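Long-range contacts in ethanolamine utilization protein EutJ (Carboxydothermus hydrogenoformans Z-2901, PDB 3H1Q), which binds ATP in an actin-like ATPase fold and probably serves in ethanolamine utilization: residues I21-L25 with I50-G54; A73-R78 with V114-L120. All coordinates share one frame; numbering follows the deposited sequence.

Contact 1 of 2, residues I21-L25 with I50-G54; sequences IVNPL and IPVAG
Asn23 meets strand 51-58 twice, once through its backbone and once through its side-chain amide. Its N donates to Val52 O at 2.8 Å, with an N-H...O angle of 162°, while ND2 reaches Pro51 O at 2.9 Å. The second bond is more bent at the hydrogen, yet the amide comes in almost head-on to the carbonyl, and the oxygen lies somewhat off the amide plane. With CG anti to the backbone N (chi1 -176°) the amide is carried along the strand toward Ile50, and the second torsion turns its ND2 end to Pro51 O. An alanine here would remove the amide and would probably leave Pro51 O without that donor, and the loop with one direct hydrogen bond to the strand instead of two.

Apolar groups lie to both sides of this grip. Leu25 CD1 meets Ile50 CG2 at 3.9 Å, the two side chains crossing at about a right angle, and Val22 CG1 rests against Ala53 CB, also at 3.9 Å. Beyond Val22 direct bonding gives way to water: one molecule accepts from Gly54 N at 2.8 Å and can donate to Ile21 O, bridging the segments.

Farther out, Leu12 of helix 3-18 touches Asn23, and Leu87 of helix 70-87 touches Val22. Val52 and Ala53 both pair through their backbones with the single residue Val44 of strand 39-45, which makes a classic beta bulge. The whole illustrates a loop running beside the outermost strand of a mixed sheet, at that bulge, in an actin-like nucleotide-binding fold.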
loop_
_atom_site.group_PDB
_atom_site.type_symbol
_atom_site.label_atom_id
_atom_site.label_comp_id
_atom_site.label_asym_id
_atom_site.label_seq_id
_atom_site.Cartn_x
_atom_site.Cartn_y
_atom_site.Cartn_z
ATOM N N ILE A 21 -19.567 1.084 3.445
ATOM C CA ILE A 21 -20.413 2.216 3.767
ATOM C C ILE A 21 -19.564 3.431 3.549
ATOM O O ILE A 21 -18.358 3.300 3.337
ATOM C CB ILE A 21 -20.952 2.210 5.238
ATOM C CG1 ILE A 21 -19.852 2.681 6.223
ATOM C CG2 ILE A 21 -21.696 0.885 5.575
ATOM C CD1 ILE A 21 -19.777 1.991 7.591
ATOM N N VAL A 22 -20.191 4.601 3.616
ATOM C CA VAL A 22 -19.512 5.890 3.469
ATOM C C VAL A 22 -19.606 6.804 4.705
ATOM O O VAL A 22 -20.436 6.592 5.592
ATOM C CB VAL A 22 -20.076 6.670 2.289
ATOM C CG1 VAL A 22 -19.831 5.909 1.016
ATOM C CG2 VAL A 22 -21.531 6.911 2.486
ATOM N N ASN A 23 -18.756 7.827 4.719
ATOM C CA ASN A 23 -18.677 8.796 5.779
ATOM C C ASN A 23 -19.268 10.061 5.219
ATOM O O ASN A 23 -18.597 10.770 4.506
ATOM C CB ASN A 23 -17.199 9.012 6.162
ATOM C CG ASN A 23 -16.988 9.969 7.351
ATOM O OD1 ASN A 23 -17.916 10.574 7.879
ATOM N ND2 ASN A 23 -15.735 10.102 7.758
ATOM N N PRO A 24 -20.512 10.369 5.586
ATOM C CA PRO A 24 -21.274 11.427 4.949
ATOM C C PRO A 24 -20.723 12.832 5.185
ATOM O O PRO A 24 -21.401 13.698 5.690
ATOM C CB PRO A 24 -22.675 11.255 5.544
ATOM C CG PRO A 24 -22.444 10.676 6.846
ATOM C CD PRO A 24 -21.207 9.837 6.770
ATOM N N LEU A 25 -19.493 13.063 4.778
ATOM C CA LEU A 25 -18.941 14.415 4.798
ATOM C C LEU A 25 -19.316 15.192 3.515
ATOM O O LEU A 25 -19.433 14.610 2.423
ATOM C CB LEU A 25 -17.429 14.373 5.042
ATOM C CG LEU A 25 -17.131 13.676 6.376
ATOM C CD1 LEU A 25 -15.699 13.170 6.537
ATOM C CD2 LEU A 25 -17.470 14.624 7.483
ATOM N N ILE A 50 -9.893 13.370 5.677
ATOM C CA ILE A 50 -10.651 12.370 6.385
ATOM C C ILE A 50 -11.358 11.476 5.362
ATOM O O ILE A 50 -12.005 11.996 4.456
ATOM C CB ILE A 50 -11.655 12.961 7.334
ATOM C CG1 ILE A 50 -10.954 13.843 8.347
ATOM C CG2 ILE A 50 -12.348 11.839 8.076
ATOM C CD1 ILE A 50 -11.892 14.306 9.443
ATOM N N PRO A 51 -11.209 10.140 5.499
ATOM C CA PRO A 51 -11.827 9.128 4.654
ATOM C C PRO A 51 -13.327 9.264 4.553
ATOM O O PRO A 51 -13.999 9.423 5.552
ATOM C CB PRO A 51 -11.470 7.819 5.354
ATOM C CG PRO A 51 -10.218 8.108 6.032
ATOM C CD PRO A 51 -10.311 9.529 6.486
ATOM N N VAL A 52 -13.814 9.224 3.311
ATOM C CA VAL A 52 -15.238 9.313 2.946
ATOM C C VAL A 52 -15.737 7.986 2.346
ATOM O O VAL A 52 -16.856 7.562 2.627
ATOM C CB VAL A 52 -15.469 10.437 1.947
ATOM C CG1 VAL A 52 -16.848 10.348 1.383
ATOM C CG2 VAL A 52 -15.279 11.755 2.627
ATOM N N ALA A 53 -14.890 7.321 1.558
ATOM C CA ALA A 53 -15.262 6.083 0.868
ATOM C C ALA A 53 -14.045 5.339 0.379
ATOM O O ALA A 53 -12.989 5.953 0.177
ATOM C CB ALA A 53 -16.157 6.411 -0.338
ATOM N N GLY A 54 -14.204 4.036 0.140
ATOM C CA GLY A 54 -13.155 3.261 -0.496
ATOM C C GLY A 54 -13.542 1.867 -0.931
ATOM O O GLY A 54 -14.458 1.262 -0.383
HETATM O O HOH W 1 -16.743 3.177 0.970
#

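Contact 2 of 2, residues A73-R78 with V114-L120; sequences AIQIVR and VVAGAGL
Val114 and Ala118, one turn apart, present their side chains to helix 70-87, and the contact is carried by apolar groups, with no hydrogen bond passing between the segments. Val114 CG1 stands opposite the backbone N (chi1 -176°), which directs it into the angle between Ala73 CB and Ile74 CG1, at 3.4 Å from each. Val77 CG2 approaches the same methyl from the next turn, at 3.7 Å. The other branch, Val77 CG1, covers Ala118 CB and extends to the fringe of Leu120 CD1. Arg78 adds the aliphatic part of its chain: CG lies against Ala118 CB at 3.5 Å, before a bend at chi3 turns the guanidinium.

The two helices thus pack side by side on one face of the five-stranded sheet. Helix 110-117 belongs to the beta-alpha-beta crossover joining the neighbouring parallel strands 94-98 and 121-126, and Val115 and Leu120 touch Thr97 and Ala95 of the first of these.

Side chain meets backbone where Ile74 CG2 lies 3.4 Å from Gly117 O and its CD1 passes near Gly117 CA.

Each segment keeps its hydrogen bonds to itself; in 114-120 they build a Schellman motif that ends the helix. Gly119, at a phi of 103°, sends its N to Ala116 O, while Leu120 N returns to Val115 O at 3.0 Å. Val115 O also accepts from Ala118 N, and the two donors arrive from opposite faces of its carbonyl plane.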
loop_
_atom_site.group_PDB
_atom_site.type_symbol
_atom_site.label_atom_id
_atom_site.label_comp_id
_atom_site.label_asym_id
_atom_site.label_seq_id
_atom_site.Cartn_x
_atom_site.Cartn_y
_atom_site.Cartn_z
ATOM N N ALA A 73 -7.023 -3.674 -15.614
ATOM C CA ALA A 73 -6.942 -2.512 -14.753
ATOM C C ALA A 73 -8.223 -1.689 -14.829
ATOM O O ALA A 73 -8.939 -1.536 -13.806
ATOM C CB ALA A 73 -5.746 -1.660 -15.082
ATOM N N ILE A 74 -8.529 -1.199 -16.044
ATOM C CA ILE A 74 -9.620 -0.256 -16.298
ATOM C C ILE A 74 -10.949 -0.834 -15.867
ATOM O O ILE A 74 -11.740 -0.165 -15.173
ATOM C CB ILE A 74 -9.620 0.171 -17.755
ATOM C CG1 ILE A 74 -8.391 1.045 -18.020
ATOM C CG2 ILE A 74 -10.899 0.916 -18.126
ATOM C CD1 ILE A 74 -8.214 1.444 -19.458
ATOM N N GLN A 75 -11.174 -2.092 -16.231
ATOM C CA GLN A 75 -12.306 -2.832 -15.680
ATOM C C GLN A 75 -12.420 -2.706 -14.155
ATOM O O GLN A 75 -13.514 -2.381 -13.645
ATOM C CB GLN A 75 -12.217 -4.304 -16.037
ATOM C CG GLN A 75 -13.109 -4.741 -17.172
ATOM C CD GLN A 75 -12.332 -5.569 -18.195
ATOM O OE1 GLN A 75 -11.335 -5.097 -18.754
ATOM N NE2 GLN A 75 -12.771 -6.811 -18.431
ATOM N N ILE A 76 -11.306 -2.979 -13.442
ATOM C CA ILE A 76 -11.248 -2.905 -11.963
ATOM C C ILE A 76 -11.497 -1.470 -11.495
ATOM O O ILE A 76 -12.453 -1.221 -10.750
ATOM C CB ILE A 76 -9.910 -3.462 -11.341
ATOM C CG1 ILE A 76 -9.654 -4.938 -11.711
ATOM C CG2 ILE A 76 -9.886 -3.265 -9.809
ATOM C CD1 ILE A 76 -10.741 -5.906 -11.257
ATOM N N VAL A 77 -10.683 -0.518 -11.933
ATOM C CA VAL A 77 -10.965 0.856 -11.536
ATOM C C VAL A 77 -12.415 1.222 -11.842
ATOM O O VAL A 77 -13.123 1.767 -10.994
ATOM C CB VAL A 77 -10.065 1.836 -12.212
ATOM C CG1 VAL A 77 -10.461 3.261 -11.846
ATOM C CG2 VAL A 77 -8.644 1.524 -11.828
ATOM N N ARG A 78 -12.878 0.899 -13.049
ATOM C CA ARG A 78 -14.268 1.171 -13.371
ATOM C C ARG A 78 -15.207 0.552 -12.356
ATOM O O ARG A 78 -16.081 1.244 -11.847
ATOM C CB ARG A 78 -14.601 0.790 -14.799
ATOM C CG ARG A 78 -14.196 1.905 -15.708
ATOM C CD ARG A 78 -14.439 1.608 -17.158
ATOM N NE ARG A 78 -15.835 1.281 -17.436
ATOM C CZ ARG A 78 -16.737 2.139 -17.892
ATOM N NH1 ARG A 78 -16.402 3.410 -18.122
ATOM N NH2 ARG A 78 -17.982 1.720 -18.104
ATOM N N VAL A 114 -4.968 4.418 -17.112
ATOM C CA VAL A 114 -6.036 3.600 -16.518
ATOM C C VAL A 114 -7.059 4.547 -15.862
ATOM O O VAL A 114 -8.257 4.353 -16.009
ATOM C CB VAL A 114 -5.557 2.475 -15.527
ATOM C CG1 VAL A 114 -6.732 1.618 -15.052
ATOM C CG2 VAL A 114 -4.572 1.540 -16.175
ATOM N N VAL A 115 -6.583 5.599 -15.196
ATOM C CA VAL A 115 -7.450 6.471 -14.389
ATOM C C VAL A 115 -8.385 7.258 -15.301
ATOM O O VAL A 115 -9.601 7.278 -15.107
ATOM C CB VAL A 115 -6.609 7.395 -13.467
ATOM N N ALA A 116 -7.783 7.863 -16.320
ATOM C CA ALA A 116 -8.475 8.525 -17.443
ATOM C C ALA A 116 -9.412 7.540 -18.117
ATOM O O ALA A 116 -10.593 7.817 -18.259
ATOM C CB ALA A 116 -7.480 9.078 -18.429
ATOM N N GLY A 117 -8.900 6.371 -18.481
ATOM C CA GLY A 117 -9.724 5.312 -19.039
ATOM C C GLY A 117 -10.876 4.824 -18.182
ATOM O O GLY A 117 -11.775 4.183 -18.693
ATOM N N ALA A 118 -10.864 5.077 -16.872
ATOM C CA ALA A 118 -12.023 4.684 -16.044
ATOM C C ALA A 118 -13.001 5.859 -15.876
ATOM O O ALA A 118 -14.084 5.727 -15.300
ATOM C CB ALA A 118 -11.598 4.100 -14.725
ATOM N N GLY A 119 -12.608 7.003 -16.420
ATOM C CA GLY A 119 -13.483 8.123 -16.505
ATOM C C GLY A 119 -13.168 9.144 -15.462
ATOM O O GLY A 119 -14.067 9.868 -15.012
ATOM N N LEU A 120 -11.892 9.218 -15.095
ATOM C CA LEU A 120 -11.433 10.147 -14.086
ATOM C C LEU A 120 -10.390 11.064 -14.695
ATOM O O LEU A 120 -9.364 10.587 -15.175
ATOM C CB LEU A 120 -10.861 9.366 -12.898
ATOM C CG LEU A 120 -11.921 8.581 -12.114
ATOM C CD1 LEU A 120 -11.344 7.522 -11.192
ATOM C CD2 LEU A 120 -12.794 9.547 -11.336
#

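From the N terminus, helix 3-18 leads into the loop of contact 1, and the chain then forms strands 30-34 and 39-45 before strand 51-58 returns to close it. That same strand runs on to helix 70-87, where contact 2 opens; strand 94-98 follows, and the end of helix 110-117 closes it. The two are therefore in series, neither nested nor crossed, with centres 21 Å apart and nearest atoms about 10 Å apart. Contact 1 lies at one edge of the five-stranded sheet, and contact 2 leads into strand 121-126 at the other. Helix 70-87 links them: its later residues Val84 and Leu87 touch contact 1.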